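Local coordinates for protein glutathione transferase (Lolium rigidum, PDB 6ZB6) that probably conjugates glutathione to electrophilic xenobiotics, herbicides among them, as a phi class glutathione transferase, at residues L19-E24 with D169-P174; F7-S12 with M34-M39; T176-A181 with A212-P217. All coordinates share one frame; numbering follows the deposited sequence.

Interaction 1 (L19-E24 with D169-P174); sequences LVFLEE and DLNHFP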
loop_
_atom_site.group_PDB
_atom_site.type_symbol
_atom_site.label_atom_id
_atom_site.label_comp_id
_atom_site.label_asym_id
_atom_site.label_seq_id
_atom_site.Cartn_x
_atom_site.Cartn_y
_atom_site.Cartn_z
ATOM N N LEU A 19 6.292 -5.096 -2.696
ATOM C CA LEU A 19 7.539 -4.645 -3.303
ATOM C C LEU A 19 8.186 -3.541 -2.475
ATOM O O LEU A 19 9.414 -3.494 -2.350
ATOM C CB LEU A 19 7.293 -4.180 -4.741
ATOM C CG LEU A 19 6.600 -5.175 -5.678
ATOM C CD1 LEU A 19 6.591 -4.672 -7.127
ATOM C CD2 LEU A 19 7.222 -6.574 -5.582
ATOM N N VAL A 20 7.377 -2.649 -1.896
ATOM C CA VAL A 20 7.919 -1.617 -1.015
ATOM C C VAL A 20 8.715 -2.251 0.124
ATOM O O VAL A 20 9.859 -1.870 0.393
ATOM C CB VAL A 20 6.794 -0.710 -0.484
ATOM C CG1 VAL A 20 7.312 0.119 0.693
ATOM C CG2 VAL A 20 6.278 0.233 -1.614
ATOM N N PHE A 21 8.130 -3.234 0.810
ATOM C CA PHE A 21 8.849 -3.784 1.953
ATOM C C PHE A 21 10.051 -4.614 1.519
ATOM O O PHE A 21 11.085 -4.593 2.199
ATOM C CB PHE A 21 7.881 -4.556 2.841
ATOM C CG PHE A 21 6.858 -3.661 3.471
ATOM C CD1 PHE A 21 7.253 -2.688 4.380
ATOM C CD2 PHE A 21 5.520 -3.727 3.095
ATOM C CE1 PHE A 21 6.326 -1.829 4.949
ATOM C CE2 PHE A 21 4.577 -2.860 3.662
ATOM C CZ PHE A 21 4.977 -1.914 4.586
ATOM N N LEU A 22 9.966 -5.296 0.371
ATOM C CA LEU A 22 11.151 -5.948 -0.173
ATOM C C LEU A 22 12.269 -4.943 -0.408
ATOM O O LEU A 22 13.435 -5.214 -0.111
ATOM C CB LEU A 22 10.809 -6.678 -1.470
ATOM C CG LEU A 22 10.099 -8.032 -1.312
ATOM C CD1 LEU A 22 9.437 -8.452 -2.622
ATOM C CD2 LEU A 22 11.077 -9.111 -0.799
ATOM N N GLU A 23 11.937 -3.767 -0.945
ATOM C CA GLU A 23 12.975 -2.782 -1.203
ATOM C C GLU A 23 13.495 -2.179 0.092
ATOM O O GLU A 23 14.676 -1.834 0.176
ATOM C CB GLU A 23 12.447 -1.688 -2.132
ATOM C CG GLU A 23 12.315 -2.141 -3.567
ATOM C CD GLU A 23 13.654 -2.338 -4.238
ATOM O OE1 GLU A 23 14.649 -1.728 -3.786
ATOM O OE2 GLU A 23 13.714 -3.106 -5.225
ATOM N N GLU A 24 12.635 -2.047 1.107
ATOM C CA GLU A 24 13.074 -1.455 2.365
ATOM C C GLU A 24 14.175 -2.285 3.017
ATOM O O GLU A 24 15.096 -1.732 3.629
ATOM C CB GLU A 24 11.888 -1.288 3.319
ATOM C CG GLU A 24 10.974 -0.091 2.969
ATOM C CD GLU A 24 11.552 1.276 3.355
ATOM O OE1 GLU A 24 12.483 1.348 4.184
ATOM O OE2 GLU A 24 11.055 2.300 2.836
ATOM N N ASP A 169 2.948 3.343 8.668
ATOM C CA ASP A 169 3.027 4.446 7.701
ATOM C C ASP A 169 3.109 3.922 6.274
ATOM O O ASP A 169 2.339 4.343 5.401
ATOM C CB ASP A 169 4.233 5.343 7.980
ATOM C CG ASP A 169 4.292 5.803 9.412
ATOM O OD1 ASP A 169 3.535 6.733 9.766
ATOM O OD2 ASP A 169 5.090 5.225 10.177
ATOM N N LEU A 170 4.012 2.967 6.025
ATOM C CA LEU A 170 4.270 2.541 4.655
ATOM C C LEU A 170 3.111 1.766 4.050
ATOM O O LEU A 170 2.987 1.735 2.819
ATOM C CB LEU A 170 5.571 1.742 4.592
ATOM C CG LEU A 170 6.777 2.522 5.137
ATOM C CD1 LEU A 170 8.082 1.765 4.893
ATOM C CD2 LEU A 170 6.859 3.937 4.531
ATOM N N ASN A 171 2.251 1.142 4.871
ATOM C CA ASN A 171 1.059 0.496 4.330
ATOM C C ASN A 171 0.090 1.484 3.697
ATOM O O ASN A 171 -0.773 1.073 2.911
ATOM C CB ASN A 171 0.341 -0.285 5.426
ATOM C CG ASN A 171 0.843 -1.719 5.528
ATOM O OD1 ASN A 171 0.843 -2.446 4.538
ATOM N ND2 ASN A 171 1.293 -2.122 6.718
ATOM N N HIS A 172 0.213 2.774 4.021
ATOM C CA HIS A 172 -0.600 3.824 3.430
ATOM C C HIS A 172 -0.171 4.191 2.016
ATOM O O HIS A 172 -0.930 4.871 1.322
ATOM C CB HIS A 172 -0.556 5.080 4.316
ATOM C CG HIS A 172 -1.348 4.954 5.584
ATOM N ND1 HIS A 172 -0.895 4.256 6.686
ATOM C CD2 HIS A 172 -2.576 5.418 5.915
ATOM C CE1 HIS A 172 -1.801 4.313 7.644
ATOM N NE2 HIS A 172 -2.831 5.016 7.204
ATOM N N PHE A 173 1.006 3.738 1.556
ATOM C CA PHE A 173 1.525 4.241 0.283
ATOM C C PHE A 173 0.716 3.817 -0.943
ATOM O O PHE A 173 0.330 4.690 -1.738
ATOM C CB PHE A 173 2.992 3.852 0.119
ATOM C CG PHE A 173 3.444 3.906 -1.302
ATOM C CD1 PHE A 173 3.673 5.135 -1.917
ATOM C CD2 PHE A 173 3.583 2.745 -2.040
ATOM C CE1 PHE A 173 4.060 5.196 -3.233
ATOM C CE2 PHE A 173 3.968 2.789 -3.352
ATOM C CZ PHE A 173 4.210 4.029 -3.963
ATOM N N PRO A 174 0.487 2.524 -1.203
ATOM C CA PRO A 174 0.007 2.139 -2.547
ATOM C C PRO A 174 -1.325 2.735 -2.954
ATOM O O PRO A 174 -1.452 3.206 -4.094
ATOM C CB PRO A 174 -0.084 0.605 -2.466
ATOM C CG PRO A 174 0.828 0.230 -1.348
ATOM C CD PRO A 174 0.737 1.344 -0.352
#
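Leu-170 and Phe-21 meet at the centre of this buried domain interface, in which helix 13-24 of the thioredoxin-like N-terminal domain meets the all-helical C-terminal domain. The two side chains cross obliquely: CE1 of the Phe-21 ring lies 3.7 Å from Leu-170 CB, and the neighbouring CZ touches the same carbon. Farther along Leu-170, CD1 meets the carboxylate end of Glu-24 tip to tip, with OE2 3.7 Å from CD1. Glu-24 is bent at chi2 (-76°), and its OE2 is engaged in a salt bridge with Arg-204. One turn earlier on the same helix, Val-20 CG2, anti to its carbonyl carbon, approaches Phe-173 CD2 at 3.7 Å. The amide of Asn-171 stands at the edge of Phe-21, its OD1 3.9 Å from CE2 and near the ring plane, while Arg-17 NH1 donates a hydrogen bond to that oxygen. Behind this first shell, a type I turn closed by Phe-173 N to Leu-170 O at 3.1 Å carries the chain from helix 167-170 into helix 173-179. Asp-169 OD2 accepts a hydrogen bond from Ser-166 N at the start of helix 167-170, consistent with one half of the N-capping box known in glutathione transferases. The joint is thus apolar at its centre, and its polar tips, Glu-24 and Asn-171, are each paired with an arginine, which probably offsets the cost of placing them beside hydrocarbon.

Interaction 2 (F7-S12 with M34-M39); sequences FGPAMS and MDFKVM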
loop_
_atom_site.group_PDB
_atom_site.type_symbol
_atom_site.label_atom_id
_atom_site.label_comp_id
_atom_site.label_asym_id
_atom_site.label_seq_id
_atom_site.Cartn_x
_atom_site.Cartn_y
_atom_site.Cartn_z
ATOM N N PHE A 7 3.815 -12.729 -7.355
ATOM C CA PHE A 7 2.971 -12.980 -8.520
ATOM C C PHE A 7 1.957 -11.853 -8.661
ATOM O O PHE A 7 1.165 -11.608 -7.745
ATOM C CB PHE A 7 2.256 -14.326 -8.392
ATOM C CG PHE A 7 3.192 -15.498 -8.398
ATOM C CD1 PHE A 7 3.745 -15.961 -7.213
ATOM C CD2 PHE A 7 3.552 -16.110 -9.594
ATOM C CE1 PHE A 7 4.629 -17.031 -7.204
ATOM C CE2 PHE A 7 4.434 -17.192 -9.599
ATOM C CZ PHE A 7 4.973 -17.648 -8.406
ATOM N N GLY A 8 1.990 -11.169 -9.807
ATOM C CA GLY A 8 1.106 -10.059 -10.053
ATOM C C GLY A 8 1.886 -8.868 -10.593
ATOM O O GLY A 8 3.084 -8.711 -10.328
ATOM N N PRO A 9 1.217 -8.010 -11.354
ATOM C CA PRO A 9 1.891 -6.819 -11.896
ATOM C C PRO A 9 2.239 -5.814 -10.808
ATOM O O PRO A 9 1.484 -5.616 -9.854
ATOM C CB PRO A 9 0.862 -6.245 -12.876
ATOM C CG PRO A 9 -0.452 -6.853 -12.474
ATOM C CD PRO A 9 -0.137 -8.193 -11.906
ATOM N N ALA A 10 3.387 -5.147 -10.979
ATOM C CA ALA A 10 3.829 -4.179 -9.978
ATOM C C ALA A 10 2.845 -3.027 -9.813
ATOM O O ALA A 10 2.820 -2.403 -8.747
ATOM C CB ALA A 10 5.214 -3.627 -10.329
ATOM N N MET A 11 2.006 -2.761 -10.817
ATOM C CA MET A 11 1.075 -1.639 -10.725
ATOM C C MET A 11 -0.088 -1.907 -9.782
ATOM O O MET A 11 -0.710 -0.953 -9.310
ATOM C CB MET A 11 0.529 -1.284 -12.110
ATOM C CG MET A 11 -0.115 -2.448 -12.830
ATOM S SD MET A 11 -1.596 -1.996 -13.751
ATOM C CE MET A 11 -2.834 -2.090 -12.456
ATOM N N SER A 12 -0.409 -3.169 -9.501
ATOM C CA SER A 12 -1.499 -3.473 -8.584
ATOM C C SER A 12 -1.131 -3.015 -7.178
ATOM O O SER A 12 -0.022 -3.290 -6.698
ATOM C CB SER A 12 -1.792 -4.977 -8.603
ATOM O OG SER A 12 -2.541 -5.373 -7.475
ATOM N N MET A 34 1.314 -10.990 -14.716
ATOM C CA MET A 34 0.134 -11.809 -14.939
ATOM C C MET A 34 -0.860 -11.045 -15.794
ATOM O O MET A 34 -1.051 -9.840 -15.611
ATOM C CB MET A 34 -0.508 -12.208 -13.618
ATOM C CG MET A 34 0.401 -13.076 -12.783
ATOM S SD MET A 34 -0.354 -13.463 -11.219
ATOM C CE MET A 34 -1.738 -14.450 -11.776
ATOM N N ASP A 35 -1.497 -11.761 -16.710
ATOM C CA ASP A 35 -2.338 -11.165 -17.743
ATOM C C ASP A 35 -3.788 -11.194 -17.279
ATOM O O ASP A 35 -4.476 -12.205 -17.428
ATOM C CB ASP A 35 -2.166 -11.914 -19.058
ATOM C CG ASP A 35 -2.823 -11.201 -20.223
ATOM O OD1 ASP A 35 -3.578 -10.232 -19.987
ATOM O OD2 ASP A 35 -2.577 -11.614 -21.372
ATOM N N PHE A 36 -4.261 -10.067 -16.754
ATOM C CA PHE A 36 -5.657 -9.973 -16.347
ATOM C C PHE A 36 -6.629 -10.068 -17.517
ATOM O O PHE A 36 -7.795 -10.402 -17.299
ATOM C CB PHE A 36 -5.883 -8.680 -15.567
ATOM C CG PHE A 36 -5.552 -8.809 -14.112
ATOM C CD1 PHE A 36 -6.549 -9.043 -13.178
ATOM C CD2 PHE A 36 -4.236 -8.745 -13.681
ATOM C CE1 PHE A 36 -6.245 -9.192 -11.833
ATOM C CE2 PHE A 36 -3.928 -8.887 -12.345
ATOM C CZ PHE A 36 -4.937 -9.117 -11.418
ATOM N N LYS A 37 -6.183 -9.801 -18.748
ATOM C CA LYS A 37 -7.100 -9.868 -19.886
ATOM C C LYS A 37 -7.512 -11.298 -20.214
ATOM O O LYS A 37 -8.590 -11.513 -20.783
ATOM C CB LYS A 37 -6.482 -9.200 -21.113
ATOM C CG LYS A 37 -6.747 -7.700 -21.162
ATOM C CD LYS A 37 -5.582 -6.916 -21.745
ATOM C CE LYS A 37 -5.961 -5.456 -21.965
ATOM N NZ LYS A 37 -4.917 -4.517 -21.460
ATOM N N VAL A 38 -6.679 -12.282 -19.884
ATOM C CA VAL A 38 -7.079 -13.670 -19.979
ATOM C C VAL A 38 -7.399 -14.244 -18.599
ATOM O O VAL A 38 -7.469 -15.460 -18.439
ATOM C CB VAL A 38 -6.036 -14.516 -20.728
ATOM C CG1 VAL A 38 -5.736 -13.902 -22.106
ATOM C CG2 VAL A 38 -4.763 -14.691 -19.909
ATOM N N MET A 39 -7.611 -13.372 -17.603
ATOM C CA MET A 39 -8.029 -13.767 -16.254
ATOM C C MET A 39 -7.053 -14.772 -15.648
ATOM O O MET A 39 -7.456 -15.767 -15.036
ATOM C CB MET A 39 -9.459 -14.323 -16.253
ATOM C CG MET A 39 -10.493 -13.371 -16.838
ATOM S SD MET A 39 -10.740 -11.894 -15.829
ATOM C CE MET A 39 -11.646 -12.625 -14.463
#
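Met-34 approaches the loop after strand 4-7 one atom at a time. Its CB stands beside the ring of Pro-9, 4.4 Å from CD, a loose apolar approach. With CG anti to the carbonyl carbon, the chain then runs toward the backbone of the other segment, and CG comes to 3.9 Å from Gly-8 N. The sulfur makes the closest approach: SD is 3.6 Å from that same Gly-8 N and also rests against the carbonyl carbon and CB of Phe-7. A bend at chi3 (65°) turns the methyl CE away from this backbone, and the side chain also touches His-46 of helix 44-47. At the backbone angles of Gly-8 (phi 132°, psi 153°) a CB would jam against the carbonyl oxygen of Phe-7, which by itself accounts for a glycine here. These loops leave the ends of strands 4-7 and 29-32, the parallel pair that helix 13-24 joins as the beta-alpha-beta unit of the thioredoxin fold, where glutathione transferases bind glutathione. Here Ser-12, the N-cap of that helix, touches the bound S-(p-nitrobenzyl)glutathione. Pro-9 and Phe-36 cross at about a right angle, and the proline CD meets the ring at its edge, 3.9 Å from CE2 and in plane. Phe-36 also stacks on His-41, and its side chain is about 4 Å from the bound ligand. An Asx turn at Asp-35 overlaps the short 3-10 segment 36-37: Lys-37 N donates to Asp-35 OD1 at 2.9 Å from above the carboxylate plane.

Interaction 3 (T176-A181 with A212-P217); sequences TFYFMA and ATMVPP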
loop_
_atom_site.group_PDB
_atom_site.type_symbol
_atom_site.label_atom_id
_atom_site.label_comp_id
_atom_site.label_asym_id
_atom_site.label_seq_id
_atom_site.Cartn_x
_atom_site.Cartn_y
_atom_site.Cartn_z
ATOM N N THR A 176 -2.823 5.465 -1.514
ATOM C CA THR A 176 -2.739 6.929 -1.481
ATOM C C THR A 176 -1.971 7.449 -2.685
ATOM O O THR A 176 -2.303 8.508 -3.234
ATOM C CB THR A 176 -2.086 7.401 -0.180
ATOM O OG1 THR A 176 -2.827 6.885 0.925
ATOM C CG2 THR A 176 -2.077 8.958 -0.072
ATOM N N PHE A 177 -0.939 6.715 -3.107
ATOM C CA PHE A 177 -0.231 7.053 -4.335
ATOM C C PHE A 177 -1.197 7.264 -5.499
ATOM O O PHE A 177 -1.113 8.267 -6.219
ATOM C CB PHE A 177 0.778 5.960 -4.680
ATOM C CG PHE A 177 1.510 6.220 -5.961
ATOM C CD1 PHE A 177 2.442 7.241 -6.037
ATOM C CD2 PHE A 177 1.235 5.479 -7.096
ATOM C CE1 PHE A 177 3.109 7.504 -7.224
ATOM C CE2 PHE A 177 1.901 5.735 -8.281
ATOM C CZ PHE A 177 2.842 6.745 -8.341
ATOM N N TYR A 178 -2.130 6.328 -5.690
ATOM C CA TYR A 178 -3.083 6.433 -6.792
ATOM C C TYR A 178 -4.124 7.514 -6.539
ATOM O O TYR A 178 -4.571 8.178 -7.489
ATOM C CB TYR A 178 -3.759 5.084 -7.042
ATOM C CG TYR A 178 -2.895 4.126 -7.840
ATOM C CD1 TYR A 178 -2.255 4.545 -8.999
ATOM C CD2 TYR A 178 -2.720 2.805 -7.436
ATOM C CE1 TYR A 178 -1.457 3.687 -9.735
ATOM C CE2 TYR A 178 -1.921 1.929 -8.168
ATOM C CZ TYR A 178 -1.292 2.376 -9.322
ATOM O OH TYR A 178 -0.486 1.522 -10.067
ATOM N N PHE A 179 -4.514 7.716 -5.277
ATOM C CA PHE A 179 -5.386 8.845 -4.945
ATOM C C PHE A 179 -4.795 10.159 -5.451
ATOM O O PHE A 179 -5.526 11.040 -5.933
ATOM C CB PHE A 179 -5.615 8.897 -3.427
ATOM C CG PHE A 179 -6.483 10.053 -2.975
ATOM C CD1 PHE A 179 -7.867 9.926 -2.937
ATOM C CD2 PHE A 179 -5.912 11.255 -2.580
ATOM C CE1 PHE A 179 -8.665 10.984 -2.517
ATOM C CE2 PHE A 179 -6.711 12.332 -2.164
ATOM C CZ PHE A 179 -8.091 12.192 -2.137
ATOM N N MET A 180 -3.468 10.307 -5.370
ATOM C CA MET A 180 -2.813 11.520 -5.855
ATOM C C MET A 180 -2.921 11.685 -7.362
ATOM O O MET A 180 -2.562 12.751 -7.878
ATOM C CB MET A 180 -1.337 11.542 -5.438
ATOM C CG MET A 180 -1.111 11.639 -3.928
ATOM S SD MET A 180 -2.053 12.988 -3.170
ATOM C CE MET A 180 -2.177 12.436 -1.473
ATOM N N ALA A 181 -3.417 10.676 -8.075
ATOM C CA ALA A 181 -3.688 10.793 -9.498
ATOM C C ALA A 181 -5.150 11.082 -9.803
ATOM O O ALA A 181 -5.514 11.197 -10.978
ATOM C CB ALA A 181 -3.252 9.523 -10.229
ATOM N N ALA A 212 7.804 4.505 -9.246
ATOM C CA ALA A 212 8.230 4.631 -10.637
ATOM C C ALA A 212 7.873 3.400 -11.464
ATOM O O ALA A 212 7.768 3.492 -12.689
ATOM C CB ALA A 212 9.736 4.880 -10.708
ATOM N N THR A 213 7.710 2.240 -10.838
ATOM C CA THR A 213 7.312 1.060 -11.593
ATOM C C THR A 213 5.802 0.913 -11.691
ATOM O O THR A 213 5.323 0.127 -12.513
ATOM C CB THR A 213 7.904 -0.216 -10.980
ATOM O OG1 THR A 213 7.175 -0.560 -9.797
ATOM C CG2 THR A 213 9.362 -0.018 -10.629
ATOM N N MET A 214 5.048 1.641 -10.873
ATOM C CA MET A 214 3.596 1.640 -10.991
ATOM C C MET A 214 3.113 2.578 -12.093
ATOM O O MET A 214 2.107 2.281 -12.746
ATOM C CB MET A 214 2.972 2.019 -9.646
ATOM C CG MET A 214 3.450 1.147 -8.485
ATOM S SD MET A 214 3.083 1.863 -6.880
ATOM C CE MET A 214 1.296 1.841 -6.938
ATOM N N VAL A 215 3.842 3.672 -12.327
ATOM C CA VAL A 215 3.575 4.758 -13.285
ATOM C C VAL A 215 2.091 5.063 -13.493
ATOM O O VAL A 215 1.395 4.333 -14.214
ATOM C CB VAL A 215 4.260 4.501 -14.645
ATOM C CG1 VAL A 215 5.748 4.796 -14.556
ATOM C CG2 VAL A 215 4.025 3.082 -15.169
ATOM N N PRO A 216 1.581 6.152 -12.923
ATOM C CA PRO A 216 0.215 6.601 -13.239
ATOM C C PRO A 216 0.178 7.262 -14.607
ATOM O O PRO A 216 1.144 7.147 -15.377
ATOM C CB PRO A 216 -0.098 7.609 -12.117
ATOM C CG PRO A 216 1.082 7.583 -11.183
ATOM C CD PRO A 216 2.238 7.041 -11.953
ATOM N N PRO A 217 -0.928 7.929 -14.973
ATOM C CA PRO A 217 -0.878 8.797 -16.165
ATOM C C PRO A 217 0.350 9.704 -16.224
ATOM O O PRO A 217 1.053 9.691 -17.241
ATOM C CB PRO A 217 -2.200 9.566 -16.061
ATOM C CG PRO A 217 -3.147 8.524 -15.505
ATOM C CD PRO A 217 -2.324 7.630 -14.590
#
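Two aromatic rings on consecutive residues set the shape of this contact. One face of Tyr-178 carries the rim of its neighbour, Phe-177 CD2 lying 4.1 Å above the tyrosine plane and offset from its centre. Met-214 comes to both rings obliquely: its terminal CE is 3.6 Å from Phe-177 CD2 and 3.4 Å from Tyr-178 CE2, so a single methyl touches both. CG anti to the carbonyl carbon (chi1 -54°) and an extended chi2 carry the sulfur to the Phe-177 ring in a Met-aromatic contact, SD 4.7 Å from the ring centroid; the bend at chi3 (64°) then swings CE onto Phe-177 and Tyr-178. Nearer the methionine backbone, CB lies 3.5 Å from Tyr-178 OH, whose probable hydrogen-bond partner is Met-11 O. In the fold, this is where helix 173-179 of the C-terminal domain is met by the end of helix 205-214 and the tail that follows it, close to the ligand pocket; the side chain of Tyr-178 is about 7 Å from the bound S-(p-nitrobenzyl)glutathione. Helix 205-214 gives way at Val-215, whose positive phi of 33° turns the chain and brings Pro-216 back toward Phe-177. Proline and ring cross at about a right angle, with CG only 3.4 Å from Phe-177 CZ and CD also against that end of the ring. The proline CB approaches the methyl of Ala-181, CB to CB 4.1 Å. Residues 215-217 are poorly ordered, so Pro-216 is the less certain partner of the buried Phe-177 ring.

How the interactions relate
From the N terminus, interaction 2 closes the shortest loop, bringing 34-39 back to 7-12 around helix 13-24 and strand 29-32 within the thioredoxin-like domain. Interaction 1 starts inside that loop, at 19-24, and closes only at 169-174, so the two cross, and interaction 1 ties the domains together. Interaction 3 follows in series, returning the tail at 212-217 to helix 173-179, which interaction 1 also uses. All three touch: Leu-19 CD1 lies 3.6 Å from Ala-10 CB, Phe-173 CE2 lies 3.8 Å from Met-214 SD, and a probable hydrogen bond of 2.6 Å from Tyr-178 OH to Met-11 O links the C-terminal helices to the ligand-binding loop.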